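Local structure of Lmo2125 protein (Listeria monocytogenes serovar 1/2a, 5TU0) at residues G198-T203 against K367-S372. The protein probably captures maltose outside the cell membrane, as a lipoprotein, and delivers it for uptake as the solute-binding component of a sugar transporter. The protein carries 2 engineered substitutions. Sequence-based numbering, arbitrary orientation.
Engineered in segment 367-372: P371 (natural residue Gln).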
loop_
_atom_site.group_PDB
_atom_site.type_symbol
_atom_site.label_atom_id
_atom_site.label_comp_id
_atom_site.label_asym_id
_atom_site.label_seq_id
_atom_site.Cartn_x
_atom_site.Cartn_y
_atom_site.Cartn_z
ATOM N N GLY A 198 -1.256 15.478 -14.233
ATOM C CA GLY A 198 -2.080 14.592 -13.402
ATOM C C GLY A 198 -3.064 15.378 -12.540
ATOM O O GLY A 198 -4.254 15.012 -12.442
ATOM N N ILE A 199 -2.568 16.467 -11.930
ATOM C CA ILE A 199 -3.392 17.309 -11.098
ATOM C C ILE A 199 -4.513 17.908 -11.959
ATOM O O ILE A 199 -5.667 17.933 -11.531
ATOM C CB ILE A 199 -2.580 18.421 -10.401
ATOM C CG1 ILE A 199 -1.521 17.807 -9.467
ATOM C CG2 ILE A 199 -3.517 19.301 -9.590
ATOM C CD1 ILE A 199 -0.531 18.819 -8.947
ATOM N N THR A 200 -4.157 18.349 -13.172
ATOM C CA THR A 200 -5.120 18.942 -14.111
ATOM C C THR A 200 -6.216 17.938 -14.479
ATOM O O THR A 200 -7.390 18.293 -14.499
ATOM C CB THR A 200 -4.408 19.473 -15.383
ATOM O OG1 THR A 200 -3.409 20.423 -15.001
ATOM C CG2 THR A 200 -5.387 20.157 -16.344
ATOM N N TYR A 201 -5.826 16.698 -14.767
ATOM C CA TYR A 201 -6.782 15.641 -15.080
ATOM C C TYR A 201 -7.732 15.378 -13.898
ATOM O O TYR A 201 -8.968 15.285 -14.073
ATOM C CB TYR A 201 -6.077 14.351 -15.500
ATOM C CG TYR A 201 -7.045 13.320 -15.953
ATOM C CD1 TYR A 201 -7.681 13.434 -17.202
ATOM C CD2 TYR A 201 -7.382 12.235 -15.135
ATOM C CE1 TYR A 201 -8.598 12.495 -17.615
ATOM C CE2 TYR A 201 -8.309 11.286 -15.553
ATOM C CZ TYR A 201 -8.904 11.416 -16.787
ATOM O OH TYR A 201 -9.840 10.477 -17.197
ATOM N N ALA A 202 -7.175 15.290 -12.704
ATOM C CA ALA A 202 -7.997 15.084 -11.496
ATOM C C ALA A 202 -9.014 16.211 -11.297
ATOM O O ALA A 202 -10.171 15.964 -10.956
ATOM C CB ALA A 202 -7.118 14.944 -10.254
ATOM N N THR A 203 -8.566 17.442 -11.530
ATOM C CA THR A 203 -9.389 18.608 -11.345
ATOM C C THR A 203 -10.622 18.558 -12.265
ATOM O O THR A 203 -11.699 19.015 -11.866
ATOM C CB THR A 203 -8.541 19.889 -11.538
ATOM O OG1 THR A 203 -7.479 19.904 -10.551
ATOM C CG2 THR A 203 -9.361 21.142 -11.370
ATOM N N LYS A 367 -7.152 27.340 -6.653
ATOM C CA LYS A 367 -5.935 27.688 -7.364
ATOM C C LYS A 367 -5.923 26.858 -8.637
ATOM O O LYS A 367 -6.561 25.802 -8.706
ATOM C CB LYS A 367 -4.680 27.306 -6.553
ATOM C CG LYS A 367 -4.436 28.065 -5.261
ATOM C CD LYS A 367 -3.195 27.516 -4.534
ATOM C CE LYS A 367 -3.048 28.097 -3.142
ATOM N NZ LYS A 367 -1.794 27.644 -2.468
ATOM N N THR A 368 -5.178 27.297 -9.640
ATOM C CA THR A 368 -4.997 26.462 -10.822
ATOM C C THR A 368 -3.954 25.396 -10.447
ATOM O O THR A 368 -3.237 25.560 -9.450
ATOM C CB THR A 368 -4.603 27.275 -12.060
ATOM O OG1 THR A 368 -3.459 28.064 -11.765
ATOM C CG2 THR A 368 -5.761 28.181 -12.459
ATOM N N PRO A 369 -3.878 24.296 -11.220
ATOM C CA PRO A 369 -2.968 23.197 -10.882
ATOM C C PRO A 369 -1.472 23.534 -10.700
ATOM O O PRO A 369 -0.844 23.014 -9.768
ATOM C CB PRO A 369 -3.181 22.220 -12.045
ATOM C CG PRO A 369 -4.608 22.421 -12.413
ATOM C CD PRO A 369 -4.789 23.914 -12.314
ATOM N N GLN A 370 -0.914 24.392 -11.561
ATOM C CA GLN A 370 0.519 24.748 -11.461
ATOM C C GLN A 370 0.906 25.429 -10.108
ATOM O O GLN A 370 1.811 24.939 -9.415
ATOM C CB GLN A 370 0.965 25.585 -12.672
ATOM C CG GLN A 370 2.461 25.857 -12.729
ATOM C CD GLN A 370 3.269 24.630 -13.087
ATOM O OE1 GLN A 370 2.955 23.940 -14.044
ATOM N NE2 GLN A 370 4.322 24.369 -12.336
ATOM N N PRO A 371 0.248 26.558 -9.738
ATOM C CA PRO A 371 0.574 27.185 -8.437
ATOM C C PRO A 371 0.180 26.322 -7.253
ATOM O O PRO A 371 0.811 26.408 -6.207
ATOM C CB PRO A 371 -0.231 28.482 -8.440
ATOM C CG PRO A 371 -1.262 28.309 -9.493
ATOM C CD PRO A 371 -0.677 27.395 -10.519
ATOM N N SER A 372 -0.854 25.505 -7.404
ATOM C CA SER A 372 -1.251 24.608 -6.322
ATOM C C SER A 372 -0.071 23.678 -5.993
ATOM O O SER A 372 0.271 23.474 -4.815
ATOM C CB SER A 372 -2.476 23.797 -6.712
ATOM O OG SER A 372 -2.940 23.003 -5.626
#
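The carbonyl oxygen of I199 takes two bonds from T203: the ordinary helical one from T203 N at 2.9 Å, and a second, also 2.9 Å, from T203 OG1 to I199 O. The hydroxyl sits well above the carbonyl plane, 41° out of it, bonding back to the carbonyl one turn earlier in its own helix. Both residues belong to helix 193-208, and the contact is a helix-helix packing on the periphery of the two-lobed solute-binding fold, away from the maltose pocket. The other partner is the first turn of helix 369-387, which P369 begins; a proline suits this position, since no backbone N-H is called for there.

CB and CG of the P369 ring reach helix 193-208. I199 meets them through its methyl branch, with CG2 3.8 Å from P369 CB; with chi1 at -62° setting CG1 beside the backbone N, CG2 lies anti to that N and faces the proline, and I199 also packs on L358 and A362 of helix 348-363. T200 comes across the ring at about a right angle. Its OG1 hydrogen-bonds V196 O one turn back; toward P369 it meets only carbons, in van der Waals contact. T203 contributes a looser touch, OG1 to P369 CG at 4.2 Å. Backbones draw together here, with T200 CA 5.8 Å from P369 CA, and T200 OG1 rests 3.5 Å from both P369 CB and CG.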